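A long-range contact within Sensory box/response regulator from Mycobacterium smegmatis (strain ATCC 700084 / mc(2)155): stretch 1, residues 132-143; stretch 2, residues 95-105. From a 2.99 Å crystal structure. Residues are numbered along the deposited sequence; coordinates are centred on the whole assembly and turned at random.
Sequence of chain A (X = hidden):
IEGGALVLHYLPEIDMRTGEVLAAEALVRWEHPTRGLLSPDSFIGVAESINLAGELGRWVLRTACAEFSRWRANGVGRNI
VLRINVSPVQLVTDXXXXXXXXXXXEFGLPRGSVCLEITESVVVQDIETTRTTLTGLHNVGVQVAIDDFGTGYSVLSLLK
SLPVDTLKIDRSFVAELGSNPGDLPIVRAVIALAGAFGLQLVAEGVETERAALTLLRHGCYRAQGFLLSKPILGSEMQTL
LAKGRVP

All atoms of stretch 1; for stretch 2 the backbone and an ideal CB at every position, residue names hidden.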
# COMPACT_ATOMS: atom_id res chain seq x y z
N THR A 132 -11.25 -18.13 2.43
CA THR A 132 -12.14 -19.15 3.00
C THR A 132 -12.25 -19.01 4.52
O THR A 132 -13.32 -19.22 5.09
CB THR A 132 -11.66 -20.59 2.68
OG1 THR A 132 -10.45 -20.88 3.41
CG2 THR A 132 -11.41 -20.79 1.18
N THR A 133 -11.15 -18.65 5.17
CA THR A 133 -11.13 -18.41 6.61
C THR A 133 -12.09 -17.27 6.98
O THR A 133 -12.91 -17.41 7.88
CB THR A 133 -9.71 -18.06 7.11
OG1 THR A 133 -8.81 -19.12 6.76
CG2 THR A 133 -9.69 -17.85 8.62
N LEU A 134 -11.97 -16.16 6.26
CA LEU A 134 -12.89 -15.03 6.44
C LEU A 134 -14.32 -15.48 6.21
O LEU A 134 -15.20 -15.21 7.03
CB LEU A 134 -12.57 -13.89 5.47
CG LEU A 134 -11.17 -13.27 5.50
CD1 LEU A 134 -11.13 -12.06 4.57
CD2 LEU A 134 -10.76 -12.86 6.91
N THR A 135 -14.54 -16.17 5.10
CA THR A 135 -15.86 -16.69 4.74
C THR A 135 -16.43 -17.55 5.87
O THR A 135 -17.62 -17.45 6.19
CB THR A 135 -15.80 -17.52 3.44
OG1 THR A 135 -15.14 -16.75 2.42
CG2 THR A 135 -17.20 -17.90 2.96
N GLY A 136 -15.59 -18.39 6.46
CA GLY A 136 -15.98 -19.19 7.61
C GLY A 136 -16.31 -18.34 8.83
O GLY A 136 -17.30 -18.59 9.52
N LEU A 137 -15.48 -17.33 9.08
CA LEU A 137 -15.64 -16.44 10.22
C LEU A 137 -16.90 -15.58 10.16
O LEU A 137 -17.53 -15.33 11.18
CB LEU A 137 -14.42 -15.53 10.37
CG LEU A 137 -13.20 -16.17 11.04
CD1 LEU A 137 -11.97 -15.30 10.85
CD2 LEU A 137 -13.45 -16.43 12.52
N HIS A 138 -17.25 -15.12 8.96
CA HIS A 138 -18.48 -14.36 8.75
C HIS A 138 -19.73 -15.20 9.05
O HIS A 138 -20.73 -14.67 9.54
CB HIS A 138 -18.54 -13.79 7.33
CG HIS A 138 -17.74 -12.54 7.16
ND1 HIS A 138 -16.39 -12.55 6.88
CD2 HIS A 138 -18.10 -11.23 7.23
CE1 HIS A 138 -15.95 -11.31 6.79
NE2 HIS A 138 -16.96 -10.49 6.99
N ASN A 139 -19.65 -16.49 8.76
CA ASN A 139 -20.75 -17.43 9.04
C ASN A 139 -20.94 -17.70 10.53
O ASN A 139 -22.05 -17.97 10.98
CB ASN A 139 -20.53 -18.74 8.30
CG ASN A 139 -20.53 -18.57 6.79
OD1 ASN A 139 -20.51 -17.44 6.29
ND2 ASN A 139 -20.56 -19.68 6.07
N VAL A 140 -19.85 -17.64 11.29
CA VAL A 140 -19.89 -17.71 12.75
C VAL A 140 -20.47 -16.41 13.35
O VAL A 140 -21.09 -16.43 14.41
CB VAL A 140 -18.49 -17.97 13.34
CG1 VAL A 140 -18.50 -17.92 14.86
CG2 VAL A 140 -17.97 -19.33 12.87
N GLY A 141 -20.27 -15.30 12.65
CA GLY A 141 -20.68 -13.98 13.12
C GLY A 141 -19.50 -13.22 13.71
O GLY A 141 -19.63 -12.56 14.74
N VAL A 142 -18.36 -13.32 13.04
CA VAL A 142 -17.12 -12.69 13.47
C VAL A 142 -16.66 -11.72 12.39
O VAL A 142 -16.44 -12.12 11.24
CB VAL A 142 -16.01 -13.74 13.71
CG1 VAL A 142 -14.75 -13.08 14.26
CG2 VAL A 142 -16.49 -14.82 14.66
N GLN A 143 -16.51 -10.46 12.76
CA GLN A 143 -16.05 -9.43 11.83
C GLN A 143 -14.54 -9.53 11.67
O GLN A 143 -13.86 -10.16 12.47
CB GLN A 143 -16.42 -8.04 12.35
CG GLN A 143 -17.89 -7.84 12.65
CD GLN A 143 -18.73 -7.73 11.40
OE1 GLN A 143 -19.47 -8.66 11.04
NE2 GLN A 143 -18.63 -6.59 10.71
N UNK A 95 -8.89 -25.66 12.27
CA UNK A 95 -9.70 -25.62 13.49
C UNK A 95 -9.78 -24.24 14.13
O UNK A 95 -10.50 -24.06 15.11
CB UNK A 95 -9.14 -26.61 14.51
N UNK A 96 -9.05 -23.27 13.58
CA UNK A 96 -9.06 -21.90 14.10
C UNK A 96 -10.45 -21.27 14.01
O UNK A 96 -10.97 -20.77 15.00
CB UNK A 96 -8.05 -21.04 13.34
N UNK A 97 -11.04 -21.32 12.82
CA UNK A 97 -12.37 -20.72 12.60
C UNK A 97 -13.41 -21.36 13.51
O UNK A 97 -14.24 -20.67 14.12
CB UNK A 97 -12.80 -20.87 11.14
N UNK A 98 -13.37 -22.69 13.60
CA UNK A 98 -14.26 -23.45 14.48
C UNK A 98 -13.97 -23.17 15.96
O UNK A 98 -14.89 -23.17 16.78
CB UNK A 98 -14.12 -24.95 14.20
N UNK A 99 -12.70 -22.95 16.29
CA UNK A 99 -12.28 -22.64 17.67
C UNK A 99 -12.86 -21.32 18.16
O UNK A 99 -13.33 -21.23 19.30
CB UNK A 99 -10.75 -22.59 17.76
N UNK A 100 -12.81 -20.30 17.31
CA UNK A 100 -13.36 -18.98 17.64
C UNK A 100 -14.85 -19.10 17.96
O UNK A 100 -15.32 -18.54 18.95
CB UNK A 100 -13.14 -18.00 16.49
N UNK A 101 -15.58 -19.83 17.12
CA UNK A 101 -16.99 -20.11 17.35
C UNK A 101 -17.18 -20.78 18.70
O UNK A 101 -18.10 -20.45 19.45
CB UNK A 101 -17.56 -20.99 16.23
N UNK A 102 -16.30 -21.73 19.00
CA UNK A 102 -16.29 -22.42 20.29
C UNK A 102 -16.05 -21.53 21.49
O UNK A 102 -16.58 -21.79 22.57
CB UNK A 102 -15.22 -23.51 20.27
N UNK A 103 -15.25 -20.48 21.30
CA UNK A 103 -15.02 -19.48 22.35
C UNK A 103 -16.31 -18.69 22.61
O UNK A 103 -16.70 -18.49 23.75
CB UNK A 103 -13.88 -18.53 21.96
N UNK A 104 -16.97 -18.26 21.54
CA UNK A 104 -18.14 -17.38 21.65
C UNK A 104 -19.37 -18.11 22.10
O UNK A 104 -20.23 -17.53 22.78
CB UNK A 104 -18.42 -16.70 20.31
N UNK A 105 -19.49 -19.37 21.70
CA UNK A 105 -20.51 -20.27 22.25
C UNK A 105 -20.36 -20.34 23.77
O UNK A 105 -21.34 -20.25 24.51
CB UNK A 105 -20.40 -21.67 21.63

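Stretch 2 is a loop residue followed by a helix that runs nearly parallel to helix 132-140, with an angle of 20° between their directions and 9.4 Å between their axes at closest approach. Stretch 1 presents mostly methyl groups and one bare glycine to this helix, so the contact calls chiefly for apolar side chains, compact where the backbones are close and longer where they are not.

Position 95 lies out of reach of stretch 1, and its backbone angles of 101/-5 favour glycine, although asparagine can also adopt them. The residue is Gly95, at the N-cap position, and its carbonyl O accepts a backbone hydrogen bond from the N of position 99 (2.7 Å).

At position 96 CA-to-CB points toward stretch 1, yet nothing there lies within 5.5 Å of the ideal CB. A side chain must therefore be long to make contact, and leucine, methionine or an aromatic residue would serve. Phe96 spans the gap: its CE2 lies 4.3 Å from Leu137 CD1, which sits at the ring edge.

At position 97 CA-to-CB points toward stretch 1. Its CA is 5.9 Å from the CA of Leu137, and the ideal CB points into a hollow lined by Thr133, Gly136, Leu137 and Val140, with Leu137 CD2 4.7 Å, Thr133 O 4.8 Å and Gly136 C 4.9 Å from the ideal CB of position 97. The space suits a compact apolar group such as valine or perhaps isoleucine; alanine would fill it poorly. The deposited Val97 fits as a knob into this hole. Its CG2 lies 3.5 Å from Thr133 CG2, while CG1 lies 3.6 Å from Gly136 C. The missing side chain of Gly136 matters here, because an ideal CB on that residue would be 3.0 Å from Val97 CG1.

Position 98 points away, and many polar residues would do; it is Glu98. Position 99 is out of reach and equally permissive; it is Ser99.

At position 100 CA-to-CB again points toward stretch 1, with Leu137 CD2 4.3 Å from the ideal CB and Val142 CG2 5.0 Å from it. A branched or linear aliphatic side chain would suit these methyls. Val100 places CG1 3.9 Å from Val142 CG2, joining the helix to the residue that follows Gly141.

Position 101 points sideways, but its ideal CB is already only 3.5 Å from Val140 CG1, so a small residue such as alanine or serine is the natural expectation. Ala101 makes that methyl contact with its CB.

Position 102 points away, and stretch 1 sets no limit. An ideal CB would be crowded by Ser99 O (3.1 Å), which favours a small residue or none; it is Gly102. Position 103 is out of reach, leaving the choice open; it is Ile103.

Position 104 points toward stretch 1 from a distance, so a long, flexible apolar chain is favoured. Met104, present as selenomethionine, brings SE to 3.9 Å from Val142 CG2. Position 105 is out of reach, so stretch 1 sets no preference; it is Lys105.

Stretch 2 95-105: GFVESVAGIMK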
# COMPACT_ATOMS: atom_id res chain seq x y z
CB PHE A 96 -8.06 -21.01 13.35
CG PHE A 96 -8.17 -19.55 13.68
CD1 PHE A 96 -7.52 -19.02 14.79
CD2 PHE A 96 -8.95 -18.70 12.89
CE1 PHE A 96 -7.64 -17.67 15.09
CE2 PHE A 96 -9.07 -17.36 13.20
CZ PHE A 96 -8.41 -16.84 14.30
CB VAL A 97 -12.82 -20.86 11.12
CG1 VAL A 97 -14.23 -20.33 10.93
CG2 VAL A 97 -11.86 -20.12 10.20
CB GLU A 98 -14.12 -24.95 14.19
CG GLU A 98 -14.52 -25.35 12.78
CD GLU A 98 -14.33 -26.84 12.50
OE1 GLU A 98 -13.73 -27.54 13.34
OE2 GLU A 98 -14.78 -27.30 11.43
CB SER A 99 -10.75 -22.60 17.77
OG SER A 99 -10.33 -22.07 19.02
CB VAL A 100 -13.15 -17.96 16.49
CG1 VAL A 100 -13.84 -16.64 16.80
CG2 VAL A 100 -11.67 -17.73 16.24
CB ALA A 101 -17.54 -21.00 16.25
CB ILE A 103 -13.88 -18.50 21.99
CG1 ILE A 103 -12.55 -19.23 21.74
CG2 ILE A 103 -13.70 -17.45 23.07
CD1 ILE A 103 -12.05 -20.07 22.90
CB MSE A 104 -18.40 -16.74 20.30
CG MSE A 104 -17.26 -15.78 19.98
SE MSE A 104 -17.70 -14.79 18.33
CE MSE A 104 -19.09 -13.61 19.09
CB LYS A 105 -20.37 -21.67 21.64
CG LYS A 105 -21.37 -22.70 22.14
CD LYS A 105 -22.76 -22.48 21.57
CE LYS A 105 -23.82 -23.16 22.42
NZ LYS A 105 -25.19 -22.71 22.02
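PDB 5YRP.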